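Local coordinates for fluoroacetyl-CoA-specific thioesterase-like domain-containing protein (Thermanaerovibrio acidaminovorans, PDB 3QOO) that is of unknown function but adopts a hot-dog fold related to fluoroacetyl-CoA-specific thioesterases and so may act on an acyl-CoA thioester, at the interface of chains A and B. Coordinates in Å, arbitrary orientation; residue numbers count along the deposited sequence, not the author numbering. Chains: chain A/B, Uncharacterized protein.

Contact 1: the interface of chains A and B. Residues chain A 41, 45, 70-74; chain B 41, 45, 70-74.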
loop_
_atom_site.group_PDB
_atom_site.type_symbol
_atom_site.label_atom_id
_atom_site.label_comp_id
_atom_site.label_asym_id
_atom_site.label_seq_id
_atom_site.Cartn_x
_atom_site.Cartn_y
_atom_site.Cartn_z
ATOM N N THR A 41 -4.367 4.722 -2.523
ATOM C CA THR A 41 -3.116 4.007 -2.676
ATOM C C THR A 41 -3.218 2.584 -2.152
ATOM O O THR A 41 -2.692 1.663 -2.770
ATOM C CB THR A 41 -1.985 4.732 -1.974
ATOM O OG1 THR A 41 -2.001 6.104 -2.396
ATOM C CG2 THR A 41 -0.627 4.121 -2.333
ATOM N N LEU A 45 -2.462 -0.940 -4.120
ATOM C CA LEU A 45 -1.580 -1.944 -3.547
ATOM C C LEU A 45 -2.279 -3.306 -3.429
ATOM O O LEU A 45 -1.716 -4.336 -3.817
ATOM C CB LEU A 45 -1.048 -1.459 -2.202
ATOM C CG LEU A 45 0.314 -1.984 -1.757
ATOM C CD1 LEU A 45 0.857 -1.132 -0.643
ATOM C CD2 LEU A 45 0.280 -3.434 -1.345
ATOM N N ARG A 70 8.055 -6.101 0.338
ATOM C CA ARG A 70 8.148 -4.674 0.100
ATOM C C ARG A 70 7.239 -4.281 -1.021
ATOM O O ARG A 70 7.170 -5.002 -2.047
ATOM C CB ARG A 70 9.601 -4.319 -0.275
ATOM C CG ARG A 70 9.876 -2.985 -0.972
ATOM C CD ARG A 70 11.349 -2.851 -1.220
ATOM N NE ARG A 70 11.904 -3.831 -2.160
ATOM C CZ ARG A 70 12.219 -3.570 -3.420
ATOM N NH1 ARG A 70 12.015 -2.370 -3.946
ATOM N NH2 ARG A 70 12.747 -4.524 -4.169
ATOM N N SER A 71 6.524 -3.165 -0.877
ATOM C CA SER A 71 5.691 -2.604 -1.938
ATOM C C SER A 71 5.924 -1.126 -2.062
ATOM O O SER A 71 6.171 -0.439 -1.053
ATOM C CB SER A 71 4.216 -2.870 -1.686
ATOM O OG SER A 71 3.906 -4.250 -1.790
ATOM N N GLU A 72 5.805 -0.593 -3.254
ATOM C CA GLU A 72 5.863 0.838 -3.538
ATOM C C GLU A 72 4.831 1.178 -4.573
ATOM O O GLU A 72 4.655 0.407 -5.549
ATOM C CB GLU A 72 7.256 1.214 -4.029
ATOM C CG GLU A 72 7.493 2.673 -4.253
ATOM C CD GLU A 72 8.933 3.052 -4.472
ATOM O OE1 GLU A 72 9.139 4.279 -4.792
ATOM O OE2 GLU A 72 9.831 2.110 -4.472
ATOM N N VAL A 73 4.126 2.287 -4.399
ATOM C CA VAL A 73 3.150 2.780 -5.358
ATOM C C VAL A 73 3.414 4.243 -5.620
ATOM O O VAL A 73 3.651 5.013 -4.673
ATOM C CB VAL A 73 1.688 2.563 -4.856
ATOM C CG1 VAL A 73 0.660 3.179 -5.826
ATOM C CG2 VAL A 73 1.424 1.097 -4.658
ATOM N N HIS A 74 3.376 4.631 -6.888
ATOM C CA HIS A 74 3.382 6.031 -7.303
ATOM C C HIS A 74 2.043 6.369 -7.927
ATOM O O HIS A 74 1.611 5.737 -8.883
ATOM C CB HIS A 74 4.476 6.310 -8.336
ATOM C CG HIS A 74 5.860 6.044 -7.847
ATOM N ND1 HIS A 74 6.968 6.284 -8.643
ATOM C CD2 HIS A 74 6.341 5.545 -6.680
ATOM C CE1 HIS A 74 8.065 5.935 -7.987
ATOM N NE2 HIS A 74 7.714 5.493 -6.785
ATOM N N THR B 41 0.073 -5.870 3.643
ATOM C CA THR B 41 0.752 -4.639 3.293
ATOM C C THR B 41 -0.233 -3.506 3.052
ATOM O O THR B 41 0.015 -2.379 3.469
ATOM C CB THR B 41 1.624 -4.828 2.068
ATOM O OG1 THR B 41 2.450 -5.985 2.279
ATOM C CG2 THR B 41 2.527 -3.613 1.837
ATOM N N LEU B 45 -0.414 0.171 4.870
ATOM C CA LEU B 45 -0.481 1.393 4.084
ATOM C C LEU B 45 -1.702 2.242 4.468
ATOM O O LEU B 45 -1.583 3.454 4.677
ATOM C CB LEU B 45 -0.468 1.054 2.597
ATOM C CG LEU B 45 0.111 2.098 1.646
ATOM C CD1 LEU B 45 0.410 1.470 0.312
ATOM C CD2 LEU B 45 -0.784 3.299 1.477
ATOM N N ARG B 70 3.065 9.074 -3.239
ATOM C CA ARG B 70 3.915 7.898 -3.246
ATOM C C ARG B 70 3.926 7.266 -1.891
ATOM O O ARG B 70 4.005 7.989 -0.868
ATOM C CB ARG B 70 5.350 8.315 -3.625
ATOM C CG ARG B 70 6.503 7.363 -3.301
ATOM C CD ARG B 70 7.792 7.967 -3.772
ATOM N NE ARG B 70 8.181 9.200 -3.079
ATOM C CZ ARG B 70 9.118 9.273 -2.145
ATOM N NH1 ARG B 70 9.768 8.193 -1.736
ATOM N NH2 ARG B 70 9.413 10.447 -1.610
ATOM N N SER B 71 3.843 5.937 -1.827
ATOM C CA SER B 71 3.964 5.185 -0.580
ATOM C C SER B 71 4.889 4.016 -0.759
ATOM O O SER B 71 4.936 3.408 -1.845
ATOM C CB SER B 71 2.610 4.694 -0.094
ATOM O OG SER B 71 1.775 5.769 0.308
ATOM N N GLU B 72 5.596 3.640 0.281
ATOM C CA GLU B 72 6.441 2.451 0.328
ATOM C C GLU B 72 6.295 1.796 1.671
ATOM O O GLU B 72 6.246 2.507 2.705
ATOM C CB GLU B 72 7.894 2.835 0.077
ATOM C CG GLU B 72 8.860 1.698 -0.012
ATOM C CD GLU B 72 10.225 2.069 -0.525
ATOM O OE1 GLU B 72 11.102 1.132 -0.488
ATOM O OE2 GLU B 72 10.461 3.314 -0.821
ATOM N N VAL B 73 6.203 0.474 1.705
ATOM C CA VAL B 73 6.136 -0.298 2.936
ATOM C C VAL B 73 7.142 -1.422 2.867
ATOM O O VAL B 73 7.248 -2.100 1.831
ATOM C CB VAL B 73 4.700 -0.856 3.190
ATOM C CG1 VAL B 73 4.657 -1.758 4.439
ATOM C CG2 VAL B 73 3.723 0.279 3.315
ATOM N N HIS B 74 7.875 -1.623 3.953
ATOM C CA HIS B 74 8.727 -2.795 4.144
ATOM C C HIS B 74 8.159 -3.642 5.266
ATOM O O HIS B 74 7.975 -3.175 6.383
ATOM C CB HIS B 74 10.157 -2.398 4.519
ATOM C CG HIS B 74 10.853 -1.576 3.488
ATOM N ND1 HIS B 74 12.167 -1.169 3.651
ATOM C CD2 HIS B 74 10.448 -1.057 2.301
ATOM C CE1 HIS B 74 12.532 -0.429 2.614
ATOM N NE2 HIS B 74 11.509 -0.355 1.771
#
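Strand 64-75 of each chain runs antiparallel to its twin about the two-fold axis, with A:Glu72 opposite B:Glu72 and four main-chain hydrogen bonds joining A:Ser71 to B:Val73 and A:Val73 to B:Ser71. The bond from B:Val73 N to A:Ser71 O is 2.9 Å and arrives nearly along the C=O axis; that from A:Ser71 N to B:Val73 O is 3.0 Å and lies in the carbonyl plane. On one face of the paired strands the side chains of A:Glu72 and B:Glu72, with CG anti to the backbone N (chi1 -175°) and extended beyond it, cross obliquely and stack their carboxylates almost parallel; A:Glu72 OE2 lies 3.9 Å from B:Glu72 OE2. If both are ionised, this approach would be unfavourable; one may be protonated. In chain A, as in its twin, A:His74 NE2 donates to A:Glu72 OE1 at 2.7 Å, in the imidazole plane but from above the carboxylate plane, which may ease it. B:Arg70 lies alongside A:His74, its CG 3.8 Å from the ring carbon CD2, and bends at chi3 (65°); its NH1 remains 5.0 Å from A:Glu72 OE1, so any help from its charge would be long-range. On the other face, A:Thr41 CG2 meets B:Leu45 CD1 at 3.9 Å, the side chains crossing at about a right angle, and also packs against B:Ser71 CB. The site joins the two sheets edge to edge at the dimer axis, helices 41-56 packed against one face.

Contact 2: the interface of chains A and B. Residues chain A 49, 53, 57, 65-67, 119, 127; chain B 29-32, 35, 38.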
loop_
_atom_site.group_PDB
_atom_site.type_symbol
_atom_site.label_atom_id
_atom_site.label_comp_id
_atom_site.label_asym_id
_atom_site.label_seq_id
_atom_site.Cartn_x
_atom_site.Cartn_y
_atom_site.Cartn_z
ATOM N N THR A 49 -1.105 -6.757 -5.242
ATOM C CA THR A 49 -0.871 -7.961 -4.450
ATOM C C THR A 49 -1.673 -9.138 -5.038
ATOM O O THR A 49 -1.156 -10.243 -5.208
ATOM C CB THR A 49 -1.229 -7.759 -2.984
ATOM O OG1 THR A 49 -0.330 -6.792 -2.447
ATOM C CG2 THR A 49 -1.107 -9.058 -2.232
ATOM N N VAL A 53 0.107 -12.509 -6.556
ATOM C CA VAL A 53 -0.173 -13.840 -6.030
ATOM C C VAL A 53 -0.707 -14.730 -7.154
ATOM O O VAL A 53 -0.335 -15.920 -7.247
ATOM C CB VAL A 53 -1.179 -13.758 -4.860
ATOM C CG1 VAL A 53 -1.697 -15.134 -4.454
ATOM C CG2 VAL A 53 -0.542 -13.094 -3.647
ATOM N N ASP A 57 1.840 -17.996 -7.196
ATOM C CA ASP A 57 1.662 -19.069 -6.208
ATOM C C ASP A 57 1.308 -20.396 -6.850
ATOM O O ASP A 57 1.774 -21.448 -6.402
ATOM C CB ASP A 57 0.678 -18.673 -5.103
ATOM C CG ASP A 57 1.302 -17.710 -4.126
ATOM O OD1 ASP A 57 2.123 -16.893 -4.545
ATOM O OD2 ASP A 57 1.056 -17.821 -2.935
ATOM N N VAL A 65 4.216 -21.008 -0.637
ATOM C CA VAL A 65 3.432 -19.839 -1.038
ATOM C C VAL A 65 4.366 -18.640 -1.100
ATOM O O VAL A 65 5.511 -18.699 -0.652
ATOM C CB VAL A 65 2.251 -19.561 -0.061
ATOM C CG1 VAL A 65 1.206 -20.761 -0.069
ATOM C CG2 VAL A 65 2.784 -19.251 1.320
ATOM N N SER A 66 3.872 -17.505 -1.605
ATOM C CA SER A 66 4.653 -16.266 -1.590
ATOM C C SER A 66 4.115 -15.301 -0.533
ATOM O O SER A 66 2.935 -15.334 -0.198
ATOM C CB SER A 66 4.675 -15.570 -2.965
ATOM O OG SER A 66 3.437 -15.038 -3.327
ATOM N N VAL A 67 5.003 -14.448 -0.030
ATOM C CA VAL A 67 4.631 -13.442 0.963
ATOM C C VAL A 67 5.231 -12.122 0.533
ATOM O O VAL A 67 6.344 -12.066 0.108
ATOM C CB VAL A 67 5.141 -13.849 2.356
ATOM C CG1 VAL A 67 4.798 -12.802 3.351
ATOM C CG2 VAL A 67 4.532 -15.177 2.829
ATOM N N ARG A 119 8.280 -10.142 -3.449
ATOM C CA ARG A 119 7.669 -11.242 -2.687
ATOM C C ARG A 119 8.725 -12.335 -2.459
ATOM O O ARG A 119 9.639 -12.512 -3.281
ATOM C CB ARG A 119 6.470 -11.829 -3.452
ATOM C CG ARG A 119 5.402 -10.796 -3.753
ATOM C CD ARG A 119 4.099 -11.371 -4.301
ATOM N NE ARG A 119 3.402 -12.207 -3.334
ATOM C CZ ARG A 119 2.670 -11.753 -2.323
ATOM N NH1 ARG A 119 2.439 -10.433 -2.154
ATOM N NH2 ARG A 119 2.151 -12.625 -1.464
ATOM N N LEU A 127 6.365 -20.832 7.886
ATOM C CA LEU A 127 5.666 -19.569 8.123
ATOM C C LEU A 127 4.781 -19.685 9.378
ATOM O O LEU A 127 4.795 -18.819 10.249
ATOM C CB LEU A 127 4.798 -19.205 6.909
ATOM C CG LEU A 127 3.926 -17.972 7.033
ATOM C CD1 LEU A 127 4.745 -16.729 7.306
ATOM C CD2 LEU A 127 3.071 -17.780 5.788
ATOM N N THR B 29 -6.951 -8.590 2.744
ATOM C CA THR B 29 -6.286 -7.775 1.738
ATOM C C THR B 29 -4.862 -8.247 1.363
ATOM O O THR B 29 -4.194 -7.646 0.483
ATOM C CB THR B 29 -6.290 -6.330 2.177
ATOM O OG1 THR B 29 -5.877 -6.229 3.553
ATOM C CG2 THR B 29 -7.725 -5.767 2.058
ATOM N N ASN B 30 -4.401 -9.323 2.007
ATOM C CA ASN B 30 -3.297 -10.161 1.471
ATOM C C ASN B 30 -3.637 -10.857 0.135
ATOM O O ASN B 30 -2.730 -11.336 -0.574
ATOM C CB ASN B 30 -2.874 -11.239 2.506
ATOM C CG ASN B 30 -1.914 -10.705 3.570
ATOM O OD1 ASN B 30 -0.870 -10.128 3.214
ATOM N ND2 ASN B 30 -2.222 -10.945 4.870
ATOM N N ARG B 31 -4.936 -10.980 -0.149
ATOM C CA ARG B 31 -5.420 -11.616 -1.395
ATOM C C ARG B 31 -4.803 -13.010 -1.586
ATOM O O ARG B 31 -4.413 -13.423 -2.691
ATOM C CB ARG B 31 -5.151 -10.703 -2.605
ATOM C CG ARG B 31 -5.671 -9.259 -2.454
ATOM C CD ARG B 31 -7.122 -9.194 -2.005
ATOM N NE ARG B 31 -8.032 -9.903 -2.890
ATOM C CZ ARG B 31 -8.915 -9.342 -3.727
ATOM N NH1 ARG B 31 -9.700 -10.127 -4.478
ATOM N NH2 ARG B 31 -9.024 -8.012 -3.835
ATOM N N SER B 32 -4.745 -13.741 -0.481
ATOM C CA SER B 32 -4.123 -15.068 -0.416
ATOM C C SER B 32 -4.641 -15.788 0.829
ATOM O O SER B 32 -4.384 -15.362 1.968
ATOM C CB SER B 32 -2.609 -14.934 -0.319
ATOM O OG SER B 32 -2.044 -16.214 -0.145
ATOM N N LEU B 35 -2.352 -16.556 3.756
ATOM C CA LEU B 35 -1.813 -15.459 4.564
ATOM C C LEU B 35 -2.857 -14.812 5.454
ATOM O O LEU B 35 -2.663 -13.695 5.885
ATOM C CB LEU B 35 -1.198 -14.434 3.621
ATOM C CG LEU B 35 -0.186 -15.026 2.626
ATOM C CD1 LEU B 35 0.469 -13.927 1.845
ATOM C CD2 LEU B 35 0.867 -15.917 3.356
ATOM N N PHE B 38 -2.144 -12.883 9.307
ATOM C CA PHE B 38 -1.439 -11.655 9.665
ATOM C C PHE B 38 -1.752 -10.484 8.762
ATOM O O PHE B 38 -2.283 -10.625 7.663
ATOM C CB PHE B 38 0.062 -11.938 9.758
ATOM C CG PHE B 38 0.658 -12.563 8.521
ATOM C CD1 PHE B 38 1.112 -11.771 7.484
ATOM C CD2 PHE B 38 0.824 -13.930 8.450
ATOM C CE1 PHE B 38 1.697 -12.335 6.392
ATOM C CE2 PHE B 38 1.398 -14.508 7.357
ATOM C CZ PHE B 38 1.837 -13.728 6.323
HETATM O O HOH W 1 -1.814 -6.180 0.293
HETATM O O HOH W 2 0.021 -11.123 -0.096
HETATM O O HOH W 3 1.309 -10.816 1.052
#
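B:Leu35 forms the apolar centre, its two methyl branches reaching different parts of chain A. CD2 touches A:Val67 CG2 and A:Leu127 CD2, each at 3.8 Å, the leucine side chains crossing at about a right angle. Beside it B:Phe38, whose CG occupies the crowded position between backbone N and carbonyl carbon (chi1 55°), meets A:Leu127 tip to tip, with the leucine CD2 in plane at the ring edge, 4.0 Å from CE2. The other branch, B:Leu35 CD1, lies at the edge of the A:Arg119 guanidinium and against A:Ser66 O. That guanidinium is sandwiched between A:Val53 CG2 and the main chain of A:Val67. Its NE donates in plane to A:Ser66 OG at 2.8 Å, and A:Ser66 OG in turn gives its hydrogen to the syn lone pair of A:Asp57 OD1 at 2.6 Å, bonds that, with both faces packed, probably hold the guanidinium's rotation. At the polar rim the chains are bridged by water: A:Arg119 NH2 is joined to B:Asn30 O by water 2, 2.9 Å from NH2, or to B:Asn30 OD1 by water 3, probably alternative positions of one water. Water 1 bridges A:Thr49 OG1 and B:Thr29 O. Here the segment 29-38 of chain B, preceding its helix 41-56, lies across helix 41-56, strand 64-75 and helix 124-134 of chain A.

Contact 3: the interface of chains A and B. Residues chain A 77-80, 83, 107, 109-112; chain B 130-131, 134-135.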
loop_
_atom_site.group_PDB
_atom_site.type_symbol
_atom_site.label_atom_id
_atom_site.label_comp_id
_atom_site.label_asym_id
_atom_site.label_seq_id
_atom_site.Cartn_x
_atom_site.Cartn_y
_atom_site.Cartn_z
ATOM N N ALA A 77 -2.415 9.892 -11.470
ATOM C CA ALA A 77 -3.598 10.623 -11.831
ATOM C C ALA A 77 -4.809 9.929 -11.202
ATOM O O ALA A 77 -4.768 8.744 -10.887
ATOM C CB ALA A 77 -3.724 10.714 -13.379
ATOM N N PRO A 78 -5.907 10.689 -10.999
ATOM C CA PRO A 78 -7.022 10.127 -10.270
ATOM C C PRO A 78 -7.818 9.100 -11.079
ATOM O O PRO A 78 -8.204 9.362 -12.210
ATOM C CB PRO A 78 -7.855 11.364 -9.909
ATOM C CG PRO A 78 -7.552 12.352 -11.026
ATOM C CD PRO A 78 -6.069 12.154 -11.236
ATOM N N ALA A 79 -8.109 7.965 -10.463
ATOM C CA ALA A 79 -9.013 6.947 -11.007
ATOM C C ALA A 79 -10.334 7.108 -10.266
ATOM O O ALA A 79 -10.477 6.677 -9.127
ATOM C CB ALA A 79 -8.422 5.549 -10.825
ATOM N N VAL A 80 -11.284 7.774 -10.900
ATOM C CA VAL A 80 -12.529 8.149 -10.239
ATOM C C VAL A 80 -13.432 6.925 -9.986
ATOM O O VAL A 80 -13.373 5.910 -10.688
ATOM C CB VAL A 80 -13.281 9.194 -11.171
ATOM C CG1 VAL A 80 -13.834 8.548 -12.427
ATOM C CG2 VAL A 80 -14.381 9.974 -10.448
ATOM N N ASP A 83 -14.705 4.290 -12.668
ATOM C CA ASP A 83 -13.656 4.021 -13.652
ATOM C C ASP A 83 -13.315 2.557 -13.659
ATOM O O ASP A 83 -13.459 1.898 -12.659
ATOM C CB ASP A 83 -12.414 4.787 -13.229
ATOM C CG ASP A 83 -11.370 4.957 -14.309
ATOM O OD1 ASP A 83 -11.643 4.763 -15.518
ATOM O OD2 ASP A 83 -10.249 5.389 -13.930
ATOM N N ASP A 107 -6.273 3.521 -17.290
ATOM C CA ASP A 107 -7.659 3.511 -17.647
ATOM C C ASP A 107 -7.755 4.072 -19.032
ATOM O O ASP A 107 -6.736 4.333 -19.674
ATOM C CB ASP A 107 -8.476 4.230 -16.573
ATOM C CG ASP A 107 -8.273 5.756 -16.543
ATOM O OD1 ASP A 107 -7.699 6.321 -17.498
ATOM O OD2 ASP A 107 -8.658 6.398 -15.538
ATOM N N HIS A 109 -8.209 6.844 -20.165
ATOM C CA HIS A 109 -7.631 8.150 -20.340
ATOM C C HIS A 109 -6.134 8.181 -20.167
ATOM O O HIS A 109 -5.538 9.184 -20.434
ATOM C CB HIS A 109 -8.295 9.140 -19.392
ATOM C CG HIS A 109 -9.752 9.276 -19.645
ATOM N ND1 HIS A 109 -10.251 10.097 -20.634
ATOM C CD2 HIS A 109 -10.809 8.623 -19.124
ATOM C CE1 HIS A 109 -11.564 9.972 -20.674
ATOM N NE2 HIS A 109 -11.926 9.080 -19.770
ATOM N N GLY A 110 -5.526 7.083 -19.771
ATOM C CA GLY A 110 -4.087 6.989 -19.592
ATOM C C GLY A 110 -3.688 6.376 -18.252
ATOM O O GLY A 110 -4.508 5.850 -17.518
ATOM N N PRO A 111 -2.397 6.441 -17.928
ATOM C CA PRO A 111 -1.881 5.851 -16.697
ATOM C C PRO A 111 -2.396 6.564 -15.451
ATOM O O PRO A 111 -2.476 7.803 -15.445
ATOM C CB PRO A 111 -0.366 6.039 -16.826
ATOM C CG PRO A 111 -0.078 6.407 -18.207
ATOM C CD PRO A 111 -1.323 6.967 -18.805
ATOM N N VAL A 112 -2.705 5.790 -14.420
ATOM C CA VAL A 112 -3.133 6.343 -13.159
ATOM C C VAL A 112 -2.165 6.031 -12.007
ATOM O O VAL A 112 -2.138 6.767 -11.020
ATOM C CB VAL A 112 -4.566 5.956 -12.790
ATOM C CG1 VAL A 112 -5.555 6.591 -13.761
ATOM C CG2 VAL A 112 -4.778 4.438 -12.729
ATOM N N ARG B 130 -9.630 18.839 -11.683
ATOM C CA ARG B 130 -8.753 17.860 -12.318
ATOM C C ARG B 130 -9.533 16.599 -12.648
ATOM O O ARG B 130 -9.445 16.082 -13.765
ATOM C CB ARG B 130 -7.551 17.514 -11.423
ATOM C CG ARG B 130 -6.539 16.579 -12.106
ATOM C CD ARG B 130 -5.308 16.235 -11.302
ATOM N NE ARG B 130 -4.427 15.374 -12.095
ATOM C CZ ARG B 130 -3.403 14.671 -11.605
ATOM N NH1 ARG B 130 -3.083 14.707 -10.312
ATOM N NH2 ARG B 130 -2.680 13.918 -12.412
ATOM N N VAL B 131 -10.263 16.085 -11.668
ATOM C CA VAL B 131 -11.036 14.861 -11.829
ATOM C C VAL B 131 -12.072 15.057 -12.917
ATOM O O VAL B 131 -12.271 14.202 -13.768
ATOM C CB VAL B 131 -11.695 14.449 -10.493
ATOM C CG1 VAL B 131 -12.576 13.226 -10.638
ATOM C CG2 VAL B 131 -10.605 14.201 -9.433
ATOM N N ARG B 134 -10.318 15.196 -16.453
ATOM C CA ARG B 134 -9.751 13.927 -16.870
ATOM C C ARG B 134 -10.815 13.068 -17.531
ATOM O O ARG B 134 -10.594 12.498 -18.613
ATOM C CB ARG B 134 -9.107 13.178 -15.703
ATOM C CG ARG B 134 -8.555 11.841 -16.113
ATOM C CD ARG B 134 -7.838 11.140 -14.976
ATOM N NE ARG B 134 -7.310 9.888 -15.510
ATOM C CZ ARG B 134 -6.165 9.794 -16.166
ATOM N NH1 ARG B 134 -5.411 10.855 -16.355
ATOM N NH2 ARG B 134 -5.797 8.652 -16.696
ATOM N N PHE B 135 -11.980 13.017 -16.894
ATOM C CA PHE B 135 -13.063 12.120 -17.325
ATOM C C PHE B 135 -14.087 12.752 -18.236
ATOM O O PHE B 135 -15.092 12.122 -18.559
ATOM C CB PHE B 135 -13.686 11.443 -16.111
ATOM C CG PHE B 135 -12.736 10.501 -15.475
ATOM C CD1 PHE B 135 -12.501 9.222 -15.986
ATOM C CD2 PHE B 135 -11.951 10.945 -14.428
ATOM C CE1 PHE B 135 -11.571 8.402 -15.427
ATOM C CE2 PHE B 135 -11.011 10.118 -13.845
ATOM C CZ PHE B 135 -10.814 8.843 -14.362
#
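A:Asp107 OD1, a carboxylate oxygen, is gripped by two donors, both from above the carboxylate plane. Its own chain supplies A:His109 N at 2.8 Å, closing the turn between strands 98-107 and 110-123; the partner supplies B:Arg134 NH2 at 3.1 Å, a salt bridge made tip to tip and bent to 150° at the hydrogen. B:Arg134 reaches it with CG anti to the backbone N and the chain extended to NE. A:His109 CB lies over one guanidinium face, and A:Ala77 CB packs against B:Arg134 NH1 at 3.4 Å. Next along the chain, B:Phe135 has A:Val80 CG1, in the crowded position between backbone N and carbonyl carbon (chi1 71°), over its ring centre, 3.4 Å from the centroid, and B:Arg134 CG over the rim of the opposite face. A:His109 meets the ring edge-to-face, planes 76° apart. B:Arg134 O sits over the rim of one imidazole face, 3.2 Å from A:His109 ND1, above the ring plane and so poorly placed for an N-H bond. A:Pro78 O lies at the phenyl edge, 3.3 Å from B:Phe135 CE2; the carboxylates of A:Asp83 and A:Asp107, steeply turned to the ring, lie near B:Phe135 CE1 and CZ, an approach that its partly positive rim may favour. Farther up the helix, A:Pro78 CD lies over the centre of the B:Arg130 guanidinium, and B:Val131 CG1 meets A:Val80 CG2. The site clasps the end of helix 124-134 onto the partner's loops and so probably steadies the dimer.

Contact 1 lies on the two-fold axis, with the C-alpha centres of contacts 2 and 3 about 15 and 20 Å from its own and about 29 Å from each other. Strand 64-75 and helix 41-56 serve both contacts 1 and 2, so pairing of the strands probably also positions the surface that receives the partner's segment 29-38. A:Leu127 works in contact 2 and B:Arg130, B:Val131 and B:Arg134 in contact 3; the two-fold thus makes one helix 124-134 serve both. Because symmetry repeats contacts 2 and 3, each subunit both gives and receives these elements, consistent with a hot-dog dimer held from centre to periphery.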